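Side-chain contacts in adenosine kinase (Sinorhizobium meliloti, PDB 3UBO), which binds adenosine together with ADP and, as a pfkB-family kinase, probably transfers a phosphate from a nucleotide to its small-molecule substrate: residues V8-N13 against N65-V70; I177-G182 against T210-F215; E251-V256 against L302-A307; R166-I171 against R199-E204. All coordinates share one frame; numbering follows the deposited sequence.

Along the chain, contact 1 comes first: it joins strand 6-11 to helix 62-73 and closes a loop that holds three strands of the mixed lid sheet. Contacts 4 and 2 both start from helix 168-179, contact 4 near its beginning and contact 2 at its end; contact 4 closes on helix 199-207 before contact 2 closes at the start of strand 213-217, so the two cross. Contact 3 follows in series, linking the hairpin strand 253-257 to helix 296-311 beside ADP. None nests within another. Contacts 1 and 4 meet where Ile-11 CG2 packs on Ile-171 CD1, 3.9 Å away. Contacts 1 and 2 both reach the large parallel sheet.

Contact 1: V8-N13 against N65-V70; sequences VLTIGN and NTAAGV. With ADN (adenosine), chain C.
Strand 8-11 and helix 65-70 run nearly antiparallel, at 162° with axes 8.2 Å apart, and Thr-10 lies opposite Ala-67. Two side chains of the strand reach the helix. Val-8 puts its CG2 branch, anti to the carbonyl carbon, on Val-70 CG2 at 3.6 Å, the two valines crossing at about a right angle. Thr-10 rests OG1 and CG2 on Ala-67 CB, with OG1 3.4 Å from that methyl; its hydroxyl is hydrogen-bonded to Ala-63 O. Beyond this packing both segments reach adenosine. Asn-13 ND2 gives a fairly straight hydrogen bond (161°) to adenine N1 at 2.8 Å and another to Tyr-160 O. Asn-65 ND2 bonds to the ribose O3' at 3.0 Å and has Asp-280 OD2 as a second partner, while Arg-317 NE bonds to Asn-65 OD1. An alanine in place of Asn-13 removes the donor that adenine N1 and Tyr-160 O share, and would probably leave the base less firmly placed. The strand lies between strands 77-80 and 152-158 of the parallel sheet; helix 278-290 flanks the packing, with Leu-287 on Val-8 and Ala-284 on Thr-66.

Contact 2: I177-G182 against T210-F215; sequences IAHAHG and TVDIVF
His-179 and Asp-212 face each other from opposite directions, joining the end of helix 168-179 to the loop that leads into strand 213-217. The CB of His-179 leaves the helix toward the other segment and chi1, -87°, swings the ring across the gap. Past CG the ring divides. On one branch CD2 passes 3.7 Å from Asp-212 OD2. On the other, His-179 CE1 comes to 3.2 Å from the backbone oxygen Thr-210 O, which approaches the ring obliquely; that oxygen is also hydrogen-bonded to the side chain of Thr-185. At the tip, NE2 donates to Asp-212 OD2 at 3.1 Å, with an N-H...O angle of 151°. The acceptor lies practically in the imidazole plane, but the carboxylate is turned 49° against the ring and receives the proton from above its own plane. Asp-212 CG is anti to its carbonyl carbon, which carries the carboxylate back toward the helix. The same OD2 also takes the backbone N-H of Thr-185, so two donors grip one oxygen, and OD1 has a long, weak ion pair with Lys-242. The negative charge would tend to favour a proton on the imidazole. Behind His-179 the chain turns in a type I beta turn through to Gly-182, and His-181 ND1 bonds back to Ile-177 O at 2.8 Å. This histidine-carboxylate bond, well away from the nucleotide pockets, links the C-terminal end of a helix to the entrance of a parallel strand within the alternating beta-alpha-beta architecture of the ribokinase-like fold.

Contact 3: E251-V256 against L302-A307; sequences EGSVVV and LGNLAA. With ADP (adenosine-5'-diphosphate), chain D.
Asn-304 stands with CG anti to its carbonyl carbon (chi1 -57°), which sends the amide from helix 296-311 toward Gly-252, and Gly-252 takes phi 98° and psi -113°, a backbone shape that turns its carbonyl to the ADP ribose. With phi and psi as they are, a side chain would collide with the carbonyl oxygen of Glu-251, so the backbone here by itself calls for glycine. The two CA atoms, of Gly-252 and Asn-304, are 6.0 Å apart, the nearest pair across the segments. The amide fills the gap: Asn-304 CG lies 3.9 Å from Gly-252 CA and 3.4 Å from ADP O2', so one small polar group touches both backbone and ligand. Ser-253 borders the amide, while its hydroxyl makes a weak hydrogen bond to Ser-300 OG. Next to O2', the ribose O3' gives a hydrogen bond to Gly-252 O at 2.7 Å. Val-264, Ala-266 and Tyr-282 also touch Asn-304, at the foot of the hairpin formed by strands 253-257 and 260-264. An alanine at Asn-304 is likely to leave the O2' side of the ribose without its polar neighbour and to open a gap beside Gly-252. Ser-249 OG is also hydrogen-bonded to ADP. Because O3' is read by a backbone carbonyl, its recognition probably depends on the backbone conformation here more than on a side chain; with the amide of Asn-304 beside O2', the arrangement is consistent with a pocket that senses both hydroxyls of the nucleotide sugar.

Contact 4: R166-I171 against R199-E204; sequences RAKDAI and RSEFLE
Lys-168 and Glu-201 lean toward each other from helices 168-179 and 199-207 and supply the whole direct contact between the segments. It is a loose one. NZ of Lys-168 lies 3.8 Å from Glu-201 OE2, a long salt bridge, and 4.1 Å from Glu-201 CG, while the CA atoms of Lys-168 and Glu-201 remain 9.6 Å apart. The two side chains cross obliquely. CG of the lysine is held between backbone N and carbonyl carbon (chi1 67°), and the chain then bends at every later torsion, which folds the ammonium round to its partner instead of letting it run straight out. Glu-201 is bent too, at chi2 (99°), and its other oxygen, OE1, takes a weak hydrogen bond from Ser-200 OG at 3.2 Å. Both residues are partly exposed, and this is a surface contact. The denser packing involves Trp-162, which comes from a loop and touches side chains of both helices: Lys-168 and Ile-171 rest on it, and Phe-202 meets its ring edge-to-face. Arg-166 at the edge is engaged by Glu-142 in a salt bridge. The helices are probably held together more by their shared contacts with Trp-162 than by the lysine-glutamate pair, which adds a weak electrostatic attraction that water would probably screen.

Contact 1: V8-N13 against N65-V70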
# COMPACT_ATOMS: atom_id res chain seq x y z
N VAL A 8 -1.81 25.41 -6.81
CA VAL A 8 -3.06 24.88 -6.25
C VAL A 8 -3.12 24.53 -4.77
O VAL A 8 -2.22 23.83 -4.19
CB VAL A 8 -3.59 23.63 -6.96
CG1 VAL A 8 -5.09 23.54 -6.70
CG2 VAL A 8 -3.24 23.66 -8.48
N LEU A 9 -4.22 25.02 -4.20
CA LEU A 9 -4.63 24.64 -2.86
C LEU A 9 -5.90 23.74 -2.87
O LEU A 9 -6.95 24.06 -3.50
CB LEU A 9 -4.84 25.88 -2.01
CG LEU A 9 -5.50 25.78 -0.62
CD1 LEU A 9 -4.57 25.12 0.40
CD2 LEU A 9 -5.92 27.17 -0.13
N THR A 10 -5.78 22.60 -2.20
CA THR A 10 -6.97 21.76 -2.07
C THR A 10 -7.44 21.60 -0.62
O THR A 10 -6.62 21.55 0.32
CB THR A 10 -6.90 20.38 -2.82
OG1 THR A 10 -6.15 19.43 -2.03
CG2 THR A 10 -6.23 20.57 -4.19
N ILE A 11 -8.77 21.56 -0.50
CA ILE A 11 -9.47 21.35 0.75
C ILE A 11 -10.47 20.22 0.58
O ILE A 11 -11.30 20.23 -0.37
CB ILE A 11 -10.18 22.65 1.28
CG1 ILE A 11 -9.18 23.78 1.47
CG2 ILE A 11 -10.91 22.39 2.63
CD1 ILE A 11 -9.71 24.88 2.40
N GLY A 12 -10.36 19.24 1.47
CA GLY A 12 -11.11 17.99 1.34
C GLY A 12 -10.94 17.08 2.56
O GLY A 12 -10.05 17.28 3.39
N ASN A 13 -11.82 16.09 2.67
CA ASN A 13 -11.78 15.09 3.72
C ASN A 13 -10.49 14.30 3.72
O ASN A 13 -10.19 13.58 2.75
CB ASN A 13 -12.91 14.15 3.41
CG ASN A 13 -14.19 14.74 3.73
OD1 ASN A 13 -14.29 15.39 4.78
ND2 ASN A 13 -15.17 14.58 2.86
N ASN A 65 -5.69 13.91 -3.16
CA ASN A 65 -5.08 13.18 -4.23
C ASN A 65 -4.73 14.21 -5.29
O ASN A 65 -3.60 14.26 -5.81
CB ASN A 65 -6.05 12.10 -4.77
CG ASN A 65 -6.18 10.87 -3.86
OD1 ASN A 65 -5.29 10.56 -3.01
ND2 ASN A 65 -7.30 10.14 -4.05
N THR A 66 -5.70 15.07 -5.58
CA THR A 66 -5.57 16.06 -6.61
C THR A 66 -4.36 16.95 -6.25
O THR A 66 -3.67 17.40 -7.12
CB THR A 66 -6.83 16.88 -6.73
OG1 THR A 66 -7.93 16.06 -7.19
CG2 THR A 66 -6.60 17.95 -7.67
N ALA A 67 -4.06 17.17 -4.98
CA ALA A 67 -2.85 17.95 -4.59
C ALA A 67 -1.51 17.22 -4.64
O ALA A 67 -0.48 17.82 -5.02
CB ALA A 67 -3.01 18.65 -3.18
N ALA A 68 -1.49 15.93 -4.22
CA ALA A 68 -0.34 15.04 -4.53
C ALA A 68 -0.17 15.00 -6.07
O ALA A 68 0.95 14.99 -6.52
CB ALA A 68 -0.46 13.61 -3.95
N GLY A 69 -1.27 15.08 -6.82
CA GLY A 69 -1.22 15.15 -8.29
C GLY A 69 -0.43 16.30 -8.91
O GLY A 69 0.57 16.08 -9.63
N VAL A 70 -0.90 17.52 -8.62
CA VAL A 70 -0.21 18.76 -8.96
C VAL A 70 1.27 18.75 -8.56
O VAL A 70 2.14 18.83 -9.42
CB VAL A 70 -0.93 20.00 -8.39
CG1 VAL A 70 -0.07 21.17 -8.65
CG2 VAL A 70 -2.32 20.17 -9.01
O5' ADN C . -12.16 9.35 -5.90
C5' ADN C . -10.91 8.76 -5.36
C4' ADN C . -10.73 8.94 -3.82
O4' ADN C . -11.96 9.21 -3.13
C3' ADN C . -9.96 7.95 -2.80
O3' ADN C . -8.56 7.83 -2.71
C2' ADN C . -10.63 8.28 -1.43
O2' ADN C . -9.74 8.57 -0.33
C1' ADN C . -11.56 9.37 -1.81
N9 ADN C . -12.79 9.36 -0.97
C8 ADN C . -13.75 8.35 -0.70
N7 ADN C . -14.83 8.90 0.06
C5 ADN C . -14.52 10.26 0.24
C6 ADN C . -15.20 11.31 0.92
N6 ADN C . -16.46 11.10 1.57
N1 ADN C . -14.59 12.62 0.91
C2 ADN C . -13.35 12.84 0.23
N3 ADN C . -12.65 11.82 -0.47
C4 ADN C . -13.25 10.54 -0.42

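Contact 2: I177-G182 against T210-F215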
# COMPACT_ATOMS: atom_id res chain seq x y z
N ILE A 177 -11.51 34.69 1.09
CA ILE A 177 -10.08 35.05 1.14
C ILE A 177 -9.39 35.09 -0.20
O ILE A 177 -8.44 35.86 -0.39
CB ILE A 177 -9.20 34.13 2.08
CG1 ILE A 177 -9.75 34.11 3.53
CG2 ILE A 177 -7.65 34.44 1.97
CD1 ILE A 177 -8.92 33.31 4.55
N ALA A 178 -9.84 34.25 -1.15
CA ALA A 178 -9.05 33.91 -2.31
C ALA A 178 -9.47 34.79 -3.47
O ALA A 178 -8.61 35.29 -4.22
CB ALA A 178 -9.22 32.44 -2.68
N HIS A 179 -10.79 34.95 -3.63
CA HIS A 179 -11.35 35.93 -4.56
C HIS A 179 -10.82 37.36 -4.33
O HIS A 179 -10.47 38.10 -5.27
CB HIS A 179 -12.83 35.94 -4.37
CG HIS A 179 -13.50 34.93 -5.21
ND1 HIS A 179 -14.82 34.58 -5.05
CD2 HIS A 179 -13.02 34.19 -6.23
CE1 HIS A 179 -15.14 33.68 -5.97
NE2 HIS A 179 -14.06 33.42 -6.70
N ALA A 180 -10.78 37.70 -3.05
CA ALA A 180 -10.37 38.99 -2.58
C ALA A 180 -8.87 39.18 -2.85
O ALA A 180 -8.32 40.27 -2.69
CB ALA A 180 -10.71 39.14 -1.03
N HIS A 181 -8.19 38.11 -3.23
CA HIS A 181 -6.80 38.30 -3.57
C HIS A 181 -6.51 38.10 -5.06
O HIS A 181 -5.34 38.05 -5.42
CB HIS A 181 -5.87 37.44 -2.69
CG HIS A 181 -5.65 38.02 -1.32
ND1 HIS A 181 -6.63 38.04 -0.35
CD2 HIS A 181 -4.55 38.57 -0.76
CE1 HIS A 181 -6.15 38.58 0.76
NE2 HIS A 181 -4.89 38.90 0.55
N GLY A 182 -7.55 38.05 -5.90
CA GLY A 182 -7.37 37.89 -7.35
C GLY A 182 -7.05 36.45 -7.82
O GLY A 182 -6.23 36.21 -8.76
N THR A 210 -19.33 32.17 -6.08
CA THR A 210 -18.45 31.63 -5.03
C THR A 210 -17.40 30.63 -5.58
O THR A 210 -16.20 30.74 -5.23
CB THR A 210 -19.20 30.91 -3.92
OG1 THR A 210 -20.13 31.82 -3.31
CG2 THR A 210 -18.19 30.46 -2.87
N VAL A 211 -17.85 29.67 -6.41
CA VAL A 211 -17.03 28.73 -7.12
C VAL A 211 -17.01 29.14 -8.55
O VAL A 211 -18.06 29.20 -9.24
CB VAL A 211 -17.60 27.27 -7.10
CG1 VAL A 211 -16.72 26.31 -7.89
CG2 VAL A 211 -17.69 26.78 -5.69
N ASP A 212 -15.78 29.34 -9.01
CA ASP A 212 -15.48 29.62 -10.40
C ASP A 212 -15.61 28.37 -11.28
O ASP A 212 -16.55 28.26 -12.09
CB ASP A 212 -14.05 30.19 -10.47
CG ASP A 212 -13.97 31.54 -9.85
OD1 ASP A 212 -14.95 32.28 -10.09
OD2 ASP A 212 -12.96 31.86 -9.13
N ILE A 213 -14.66 27.44 -11.11
CA ILE A 213 -14.48 26.22 -11.94
C ILE A 213 -15.14 24.92 -11.38
O ILE A 213 -15.06 24.62 -10.17
CB ILE A 213 -12.97 25.94 -12.15
CG1 ILE A 213 -12.25 27.21 -12.64
CG2 ILE A 213 -12.77 24.79 -13.11
CD1 ILE A 213 -10.78 27.28 -12.27
N VAL A 214 -15.80 24.17 -12.27
CA VAL A 214 -16.48 22.93 -11.86
C VAL A 214 -15.97 21.65 -12.55
O VAL A 214 -16.19 21.47 -13.77
CB VAL A 214 -17.99 23.07 -12.09
CG1 VAL A 214 -18.68 21.73 -12.09
CG2 VAL A 214 -18.55 23.97 -11.05
N PHE A 215 -15.29 20.75 -11.81
CA PHE A 215 -14.97 19.39 -12.36
C PHE A 215 -16.04 18.39 -11.94
O PHE A 215 -16.53 18.44 -10.78
CB PHE A 215 -13.61 18.86 -11.89
CG PHE A 215 -12.45 19.75 -12.23
CD1 PHE A 215 -11.56 19.37 -13.23
CD2 PHE A 215 -12.22 20.95 -11.53
CE1 PHE A 215 -10.48 20.16 -13.55
CE2 PHE A 215 -11.14 21.77 -11.85
CZ PHE A 215 -10.27 21.35 -12.89

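Contact 3: E251-V256 against L302-A307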
# COMPACT_ATOMS: atom_id res chain seq x y z
N GLU A 251 -13.68 7.93 -22.98
CA GLU A 251 -13.89 8.94 -24.02
C GLU A 251 -12.96 10.15 -23.77
O GLU A 251 -12.73 11.00 -24.67
CB GLU A 251 -15.35 9.40 -23.97
CG GLU A 251 -16.21 9.10 -25.16
CD GLU A 251 -16.23 7.62 -25.55
OE1 GLU A 251 -16.84 6.85 -24.76
OE2 GLU A 251 -15.68 7.23 -26.65
N GLY A 252 -12.42 10.24 -22.55
CA GLY A 252 -11.47 11.28 -22.24
C GLY A 252 -12.18 12.41 -21.53
O GLY A 252 -12.65 12.19 -20.43
N SER A 253 -12.28 13.60 -22.15
CA SER A 253 -12.91 14.77 -21.48
C SER A 253 -13.69 15.70 -22.42
O SER A 253 -13.45 15.71 -23.62
CB SER A 253 -11.86 15.60 -20.71
OG SER A 253 -11.30 16.61 -21.54
N VAL A 254 -14.61 16.50 -21.87
CA VAL A 254 -15.21 17.61 -22.62
C VAL A 254 -15.31 18.88 -21.77
O VAL A 254 -16.26 19.04 -21.00
CB VAL A 254 -16.60 17.29 -23.19
CG1 VAL A 254 -17.52 16.76 -22.14
CG2 VAL A 254 -17.18 18.52 -23.88
N VAL A 255 -14.33 19.78 -21.90
CA VAL A 255 -14.39 21.06 -21.20
C VAL A 255 -15.39 22.06 -21.82
O VAL A 255 -15.61 22.08 -22.98
CB VAL A 255 -12.99 21.65 -21.06
CG1 VAL A 255 -13.00 22.96 -20.23
CG2 VAL A 255 -12.08 20.64 -20.40
N VAL A 256 -16.03 22.88 -21.01
CA VAL A 256 -17.11 23.75 -21.48
C VAL A 256 -16.92 25.21 -20.98
O VAL A 256 -16.61 25.43 -19.79
CB VAL A 256 -18.49 23.14 -21.07
CG1 VAL A 256 -19.49 24.19 -20.83
CG2 VAL A 256 -18.96 22.15 -22.13
N LEU A 302 -3.44 17.14 -20.24
CA LEU A 302 -2.72 16.87 -19.00
C LEU A 302 -3.66 16.09 -18.07
O LEU A 302 -3.21 15.25 -17.29
CB LEU A 302 -2.21 18.15 -18.39
CG LEU A 302 -0.87 18.48 -19.02
CD1 LEU A 302 -0.55 19.92 -18.78
CD2 LEU A 302 0.23 17.53 -18.50
N GLY A 303 -4.96 16.34 -18.23
CA GLY A 303 -5.98 15.62 -17.52
C GLY A 303 -5.92 14.13 -17.74
O GLY A 303 -5.61 13.36 -16.80
N ASN A 304 -6.23 13.72 -18.97
CA ASN A 304 -6.32 12.31 -19.28
C ASN A 304 -5.00 11.60 -19.02
O ASN A 304 -4.96 10.58 -18.37
CB ASN A 304 -6.84 12.13 -20.66
CG ASN A 304 -8.16 12.79 -20.85
OD1 ASN A 304 -8.24 13.82 -21.50
ND2 ASN A 304 -9.21 12.23 -20.27
N LEU A 305 -3.90 12.18 -19.48
CA LEU A 305 -2.58 11.62 -19.21
C LEU A 305 -2.39 11.20 -17.74
O LEU A 305 -1.88 10.12 -17.45
CB LEU A 305 -1.48 12.60 -19.61
CG LEU A 305 -0.06 12.27 -19.15
CD1 LEU A 305 0.48 11.06 -19.89
CD2 LEU A 305 0.86 13.47 -19.32
N ALA A 306 -2.82 12.07 -16.82
CA ALA A 306 -2.65 11.84 -15.36
C ALA A 306 -3.64 10.82 -14.82
O ALA A 306 -3.24 9.94 -14.08
CB ALA A 306 -2.76 13.13 -14.59
N ALA A 307 -4.92 10.96 -15.20
CA ALA A 307 -5.93 9.99 -14.89
C ALA A 307 -5.44 8.55 -15.22
O ALA A 307 -5.39 7.63 -14.36
CB ALA A 307 -7.18 10.34 -15.66
PB ADP D . -14.59 9.21 -12.31
O1B ADP D . -15.92 8.49 -11.63
O2B ADP D . -14.34 10.83 -11.95
O3B ADP D . -13.35 8.47 -11.98
PA ADP D . -14.48 8.97 -15.40
O1A ADP D . -15.33 7.69 -15.99
O2A ADP D . -14.84 10.19 -16.13
O3A ADP D . -15.17 8.94 -13.86
O5' ADP D . -12.81 8.84 -15.47
C5' ADP D . -11.99 9.93 -15.05
C4' ADP D . -10.72 10.11 -15.94
O4' ADP D . -9.65 9.06 -15.87
C3' ADP D . -10.94 10.21 -17.54
O3' ADP D . -11.55 11.36 -18.11
C2' ADP D . -9.70 9.60 -18.16
O2' ADP D . -8.58 10.41 -18.53
C1' ADP D . -9.46 8.48 -17.18
N9 ADP D . -10.27 7.25 -17.45
C8 ADP D . -11.41 6.81 -16.82
N7 ADP D . -11.85 5.55 -17.41
C5 ADP D . -10.93 5.24 -18.45
C6 ADP D . -10.84 4.09 -19.38
N6 ADP D . -11.81 2.99 -19.28
N1 ADP D . -9.81 4.03 -20.27
C2 ADP D . -8.83 5.04 -20.32
N3 ADP D . -8.92 6.18 -19.44
C4 ADP D . -9.95 6.25 -18.51

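Contact 4: R166-I171 against R199-E204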
# COMPACT_ATOMS: atom_id res chain seq x y z
N ARG A 166 -19.38 21.36 9.58
CA ARG A 166 -18.87 22.70 9.48
C ARG A 166 -17.74 22.88 8.47
O ARG A 166 -16.85 23.73 8.66
CB ARG A 166 -18.33 23.10 10.84
CG ARG A 166 -19.26 22.78 11.97
CD ARG A 166 -18.47 22.56 13.16
NE ARG A 166 -17.52 23.65 13.44
CZ ARG A 166 -16.20 23.46 13.53
NH1 ARG A 166 -15.72 22.22 13.33
NH2 ARG A 166 -15.36 24.47 13.82
N ALA A 167 -17.76 22.10 7.41
CA ALA A 167 -16.73 22.29 6.41
C ALA A 167 -17.15 23.40 5.45
O ALA A 167 -16.34 24.28 5.21
CB ALA A 167 -16.35 20.99 5.70
N LYS A 168 -18.39 23.36 4.91
CA LYS A 168 -19.00 24.51 4.21
C LYS A 168 -18.63 25.93 4.81
O LYS A 168 -18.46 26.90 4.04
CB LYS A 168 -20.54 24.32 4.13
CG LYS A 168 -21.30 24.37 5.50
CD LYS A 168 -22.54 23.44 5.50
CE LYS A 168 -23.90 24.14 5.21
NZ LYS A 168 -24.92 23.39 4.32
N ASP A 169 -18.47 26.06 6.13
CA ASP A 169 -18.06 27.36 6.73
C ASP A 169 -16.54 27.59 6.73
O ASP A 169 -16.06 28.70 7.00
CB ASP A 169 -18.59 27.60 8.20
CG ASP A 169 -20.03 27.10 8.42
OD1 ASP A 169 -20.91 27.27 7.52
OD2 ASP A 169 -20.28 26.50 9.50
N ALA A 170 -15.76 26.54 6.50
CA ALA A 170 -14.34 26.77 6.30
C ALA A 170 -14.15 27.17 4.84
O ALA A 170 -13.10 27.75 4.50
CB ALA A 170 -13.51 25.53 6.64
N ILE A 171 -15.19 26.90 4.03
CA ILE A 171 -15.24 27.09 2.57
C ILE A 171 -15.74 28.47 2.11
O ILE A 171 -15.02 29.13 1.33
CB ILE A 171 -16.06 25.93 1.80
CG1 ILE A 171 -15.33 24.56 1.79
CG2 ILE A 171 -16.35 26.30 0.30
CD1 ILE A 171 -13.88 24.59 1.40
N ARG A 199 -27.87 18.95 -4.27
CA ARG A 199 -28.14 19.60 -5.59
C ARG A 199 -28.09 21.13 -5.45
O ARG A 199 -27.42 21.85 -6.20
CB ARG A 199 -29.52 19.18 -6.15
CG ARG A 199 -29.58 18.99 -7.65
CD ARG A 199 -30.46 17.74 -8.08
NE ARG A 199 -31.78 18.07 -8.66
CZ ARG A 199 -32.67 17.19 -9.16
NH1 ARG A 199 -32.38 15.88 -9.15
NH2 ARG A 199 -33.85 17.61 -9.66
N SER A 200 -28.81 21.60 -4.44
CA SER A 200 -29.15 22.99 -4.34
C SER A 200 -27.97 23.72 -3.74
O SER A 200 -27.53 24.68 -4.35
CB SER A 200 -30.37 23.15 -3.47
OG SER A 200 -30.07 22.65 -2.19
N GLU A 201 -27.46 23.28 -2.59
CA GLU A 201 -26.28 23.92 -1.98
C GLU A 201 -25.17 24.14 -3.00
O GLU A 201 -24.49 25.16 -2.97
CB GLU A 201 -25.69 23.14 -0.79
CG GLU A 201 -26.42 23.33 0.54
CD GLU A 201 -27.38 22.18 0.84
OE1 GLU A 201 -27.91 21.57 -0.13
OE2 GLU A 201 -27.61 21.90 2.05
N PHE A 202 -25.03 23.17 -3.91
CA PHE A 202 -23.99 23.15 -4.93
C PHE A 202 -24.24 24.27 -5.97
O PHE A 202 -23.40 25.18 -6.09
CB PHE A 202 -23.86 21.71 -5.56
CG PHE A 202 -23.02 20.72 -4.73
CD1 PHE A 202 -22.59 21.03 -3.43
CD2 PHE A 202 -22.71 19.45 -5.25
CE1 PHE A 202 -21.81 20.08 -2.70
CE2 PHE A 202 -21.94 18.50 -4.52
CZ PHE A 202 -21.48 18.79 -3.28
N LEU A 203 -25.37 24.22 -6.70
CA LEU A 203 -25.83 25.30 -7.63
C LEU A 203 -25.67 26.78 -7.16
O LEU A 203 -25.00 27.61 -7.79
CB LEU A 203 -27.29 25.05 -8.03
CG LEU A 203 -27.55 23.84 -8.90
CD1 LEU A 203 -29.00 23.62 -9.08
CD2 LEU A 203 -26.93 24.07 -10.26
N GLU A 204 -26.31 27.09 -6.07
CA GLU A 204 -26.25 28.41 -5.50
C GLU A 204 -24.81 28.76 -5.14
O GLU A 204 -24.36 29.92 -5.17
CB GLU A 204 -27.12 28.47 -4.23
CG GLU A 204 -26.77 29.57 -3.22
CD GLU A 204 -27.06 30.98 -3.74
OE1 GLU A 204 -27.90 31.12 -4.68
OE2 GLU A 204 -26.44 31.92 -3.18